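Local coordinates for putative TetR-family transcriptional regulator (PDB 2G3B), which probably binds operator DNA through a helix-turn-helix motif and acts as a TetR-type repressor of transcription, at the interface of chains A and B. Numbering follows the deposited sequence. Chains: chain A/B, putative TetR-family transcriptional regulator.

Contact 1: the interface of chains A and B. Residues chain A 18-20, 102-103; chain B 22, 106, 109-110.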
# COMPACT_ATOMS: atom_id res chain seq x y z
N GLN A 18 15.46 -5.34 -3.27
CA GLN A 18 15.83 -6.71 -2.95
C GLN A 18 16.08 -6.95 -1.47
O GLN A 18 15.81 -8.06 -0.97
CB GLN A 18 17.14 -7.08 -3.72
CG GLN A 18 16.90 -7.25 -5.24
CD GLN A 18 15.82 -8.30 -5.59
OE1 GLN A 18 14.74 -7.99 -6.14
NE2 GLN A 18 16.11 -9.56 -5.26
N ARG A 19 16.61 -5.94 -0.79
CA ARG A 19 17.16 -6.09 0.57
C ARG A 19 16.51 -5.09 1.55
O ARG A 19 16.72 -5.14 2.76
CB ARG A 19 18.68 -5.87 0.53
CG ARG A 19 19.51 -6.98 -0.21
CD ARG A 19 21.05 -6.70 -0.10
NE ARG A 19 21.55 -5.79 -1.15
CZ ARG A 19 22.80 -5.30 -1.24
NH1 ARG A 19 23.75 -5.62 -0.33
NH2 ARG A 19 23.12 -4.47 -2.25
N GLY A 20 15.69 -4.21 0.99
CA GLY A 20 15.02 -3.16 1.73
C GLY A 20 15.98 -2.05 2.12
O GLY A 20 17.18 -2.13 1.89
N ASN A 102 7.31 0.02 -2.73
CA ASN A 102 6.67 -0.74 -1.67
C ASN A 102 7.50 -0.75 -0.37
O ASN A 102 6.96 -0.50 0.72
CB ASN A 102 6.48 -2.19 -2.17
CG ASN A 102 5.37 -2.92 -1.44
OD1 ASN A 102 5.62 -3.81 -0.65
ND2 ASN A 102 4.13 -2.53 -1.71
N GLU A 103 8.81 -0.99 -0.50
CA GLU A 103 9.76 -0.95 0.64
C GLU A 103 9.86 0.42 1.28
O GLU A 103 9.78 0.57 2.49
CB GLU A 103 11.17 -1.40 0.21
CG GLU A 103 11.29 -2.91 -0.03
CD GLU A 103 11.29 -3.71 1.28
OE1 GLU A 103 11.53 -3.14 2.38
OE2 GLU A 103 11.08 -4.94 1.18
N ARG B 22 11.53 -7.38 8.83
CA ARG B 22 12.83 -7.79 8.33
C ARG B 22 13.91 -7.75 9.45
O ARG B 22 14.04 -6.76 10.21
CB ARG B 22 13.19 -7.03 7.01
CG ARG B 22 14.21 -7.79 6.14
CD ARG B 22 14.78 -6.91 5.01
NE ARG B 22 13.80 -6.45 4.01
CZ ARG B 22 13.58 -7.06 2.85
NH1 ARG B 22 14.23 -8.19 2.58
NH2 ARG B 22 12.74 -6.56 1.97
N ALA B 106 3.44 -5.50 3.93
CA ALA B 106 4.73 -5.23 3.35
C ALA B 106 5.69 -6.45 3.40
O ALA B 106 6.46 -6.68 2.44
CB ALA B 106 5.40 -4.04 4.07
N VAL B 109 5.83 -9.79 0.87
CA VAL B 109 6.59 -9.77 -0.37
C VAL B 109 7.80 -10.72 -0.26
O VAL B 109 8.07 -11.48 -1.17
CB VAL B 109 7.05 -8.35 -0.73
CG1 VAL B 109 8.02 -8.36 -1.98
CG2 VAL B 109 5.82 -7.44 -0.98
N TYR B 110 8.54 -10.66 0.85
CA TYR B 110 9.71 -11.52 1.03
C TYR B 110 9.52 -12.66 2.04
O TYR B 110 10.27 -13.62 2.03
CB TYR B 110 10.97 -10.68 1.38
CG TYR B 110 10.76 -9.87 2.62
CD1 TYR B 110 10.99 -10.41 3.89
CD2 TYR B 110 10.27 -8.56 2.52
CE1 TYR B 110 10.74 -9.65 5.04
CE2 TYR B 110 10.06 -7.79 3.64
CZ TYR B 110 10.27 -8.33 4.89
OH TYR B 110 9.99 -7.54 5.98
O HOH W 1 7.77 -4.94 1.14
O HOH W 2 12.40 -4.60 4.74
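B:Arg22 and A:Glu103 meet across the subunit boundary in a worked example of how one arginine can be sandwiched, paired and bridged at once. Their side chains cross at about a right angle, and B:Arg22 NH2 of the guanidinium reaches the carboxylate A:Glu103 OE2 at 2.5 Å in a salt bridge. The bond is bent, 126° at the hydrogen: OE2 lies in the guanidinium plane, yet NH2 comes in from above the carboxylate plane, the two planes being turned 47° apart. A bend in the arginine chain at chi3 (-64°) swings the head round to this position. The backbone A:Arg19 O, 3.4 Å from B:Arg22 NE, lies over one guanidinium face, towards the rim, and B:Tyr110 CE2 over the opposite face, also off-centre. The two contacts are likely to limit how far the head can tip. A:Glu103 OE1 holds a water at 2.9 Å. B:Arg22 NE bonds the same water at a short 2.4 Å, which bridges the second carboxylate oxygen and the arginine.

Further along, A:Asn102 and B:Val109 slide past each other in opposite directions, amide OD1 to methyl CG2 at 3.7 Å. A second water takes A:Asn102 OD1 at 3.0 Å and also bonds the carbonyl O of B:Ala106, joining the two helices.

In the fold, B:Arg22 reaches from its loop to the C-terminal part of A's helix 2-23 and to helix 92-110, where the DNA-binding region meets the helical core.

Contact 2: the interface of chains A and B. Residues chain A 102, 164, 167-168, 170; chain B 105, 108-109, 115, 118.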
# COMPACT_ATOMS: atom_id res chain seq x y z
N ASN A 102 7.31 0.02 -2.73
CA ASN A 102 6.67 -0.74 -1.67
C ASN A 102 7.50 -0.75 -0.37
O ASN A 102 6.96 -0.50 0.72
CB ASN A 102 6.48 -2.19 -2.17
CG ASN A 102 5.37 -2.92 -1.44
OD1 ASN A 102 5.62 -3.81 -0.65
ND2 ASN A 102 4.13 -2.53 -1.71
N GLY A 164 0.76 -3.55 -3.68
CA GLY A 164 1.17 -4.28 -2.46
C GLY A 164 0.69 -5.73 -2.52
O GLY A 164 1.42 -6.65 -2.13
N LEU A 167 2.61 -7.70 -5.48
CA LEU A 167 3.94 -8.12 -5.08
C LEU A 167 4.02 -9.30 -4.10
O LEU A 167 5.09 -9.94 -3.99
CB LEU A 167 4.71 -6.92 -4.55
CG LEU A 167 4.95 -5.77 -5.53
CD1 LEU A 167 5.42 -4.52 -4.74
CD2 LEU A 167 5.95 -6.21 -6.64
N CYS A 168 2.93 -9.57 -3.36
CA CYS A 168 2.75 -10.77 -2.52
C CYS A 168 2.17 -11.96 -3.30
O CYS A 168 1.74 -12.96 -2.70
CB CYS A 168 1.67 -10.47 -1.43
SG CYS A 168 2.14 -9.28 -0.25
N GLU A 170 -0.73 -12.10 -4.42
CA GLU A 170 -2.12 -12.27 -3.95
C GLU A 170 -3.16 -11.95 -5.04
O GLU A 170 -4.32 -12.40 -4.99
CB GLU A 170 -2.36 -11.31 -2.77
CG GLU A 170 -3.63 -11.57 -2.05
CD GLU A 170 -3.64 -10.87 -0.74
OE1 GLU A 170 -2.77 -11.14 0.11
OE2 GLU A 170 -4.54 -10.07 -0.54
N ARG B 105 1.64 -6.86 5.75
CA ARG B 105 1.39 -6.77 4.28
C ARG B 105 2.65 -6.48 3.48
O ARG B 105 2.91 -7.11 2.43
CB ARG B 105 0.32 -5.68 3.99
CG ARG B 105 0.29 -5.19 2.51
CD ARG B 105 -0.06 -6.31 1.50
NE ARG B 105 -1.48 -6.66 1.65
CZ ARG B 105 -2.06 -7.75 1.16
NH1 ARG B 105 -1.37 -8.68 0.49
NH2 ARG B 105 -3.35 -7.93 1.39
N ALA B 108 5.22 -9.73 3.49
CA ALA B 108 4.81 -10.93 2.77
C ALA B 108 5.38 -10.95 1.35
O ALA B 108 5.40 -12.00 0.71
CB ALA B 108 3.27 -11.10 2.78
N VAL B 109 5.83 -9.79 0.87
CA VAL B 109 6.59 -9.77 -0.37
C VAL B 109 7.80 -10.72 -0.26
O VAL B 109 8.07 -11.48 -1.17
CB VAL B 109 7.05 -8.35 -0.73
CG1 VAL B 109 8.02 -8.36 -1.98
CG2 VAL B 109 5.82 -7.44 -0.98
N ARG B 115 2.11 -15.32 3.11
CA ARG B 115 1.21 -14.96 2.00
C ARG B 115 -0.13 -15.68 2.12
O ARG B 115 -1.18 -15.04 2.00
CB ARG B 115 1.89 -15.29 0.66
CG ARG B 115 3.05 -14.42 0.39
CD ARG B 115 3.76 -14.90 -0.89
NE ARG B 115 4.86 -14.02 -1.26
CZ ARG B 115 5.56 -14.16 -2.37
NH1 ARG B 115 5.30 -15.20 -3.19
NH2 ARG B 115 6.54 -13.30 -2.66
N LEU B 118 -2.36 -14.23 4.96
CA LEU B 118 -2.73 -12.87 4.51
C LEU B 118 -3.78 -12.88 3.41
O LEU B 118 -4.71 -12.06 3.46
CB LEU B 118 -1.48 -12.07 4.12
CG LEU B 118 -1.53 -10.61 3.73
CD1 LEU B 118 -1.99 -9.79 4.95
CD2 LEU B 118 -0.11 -10.16 3.36
O HOH W 3 -0.81 -12.89 0.18
O HOH W 4 3.03 -5.56 0.06
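At A:Leu167 and A:Cys168 the backbone of chain A turns out of helix 148-167 and passes the point where chain B leaves helix 92-107 at B:Ala108 and B:Val109, which brings A:Cys168 and A:Glu170 opposite B:Arg105 and the start of helix 115-139. The side chains illustrate how a bidentate ion pair can border an apolar contact. B:Arg105 grips A:Glu170 end-on, NH1 to OE1 at 2.9 Å and NH2 to OE2 at 3.1 Å. Both bonds are fairly straight, but the planes stand 57° apart: OE1 is met from above the carboxylate plane, whereas OE2 is met on its syn side, though tilted out of that plane. Bends at chi2 and chi3 (62° and 71°) fold the arginine chain towards its partner, and B:Leu118 CD2 lies over one guanidinium face, towards the rim. An alanine in place of B:Arg105 would probably leave the carboxylate of A:Glu170 without its charged mate and freer to turn.

The thiol of A:Cys168, the residue with most surface buried here, lies at the in-plane edge of the same guanidinium, its bond to NH1 weak. A:Cys168 SG also packs on B:Ala108 CB at 3.7 Å. Beside it, A:Leu167 CB rests against B:Val109 CG2 at 3.8 Å.

B:Arg115 runs extended past the carbonyl of A:Cys168, its CD 3.3 Å from that O. Its head is fixed within its own chain: B:Arg115 NE bonds B:Ala108 O at 2.9 Å, nearly along the C=O axis, and B:Arg115 NH2 bonds B:Val109 O at 2.8 Å. B:Arg115 thus both touches chain A and is likely to steady the loop that presents B:Ala108 and B:Val109.

Waters extend the join, one linking A:Glu170 OE1 to B:Arg115 O, another linking A:Asn102 OD1, A:Gly164 O and B:Arg105 O. The site thus ties the helical cores of two subunits together, in what is likely to be the family's usual dimer.

Contacts 1 and 2 are neighbouring patches of one two-fold interface, the centres of their C-alpha atoms about 9 Å apart. They share A:Asn102 and B:Val109, and in chain B the helix 92-107 and the loop after it serve both. Contact 1 lies towards the DNA-binding region, contact 2 towards the C-terminal helices, and exchange of the chains repeats each. Because the segment around residues 102-110 belongs to both, a shift in the packing of the helical cores could be passed to the DNA-binding regions, as is common in TetR-type regulators, although the structure alone does not show such a movement.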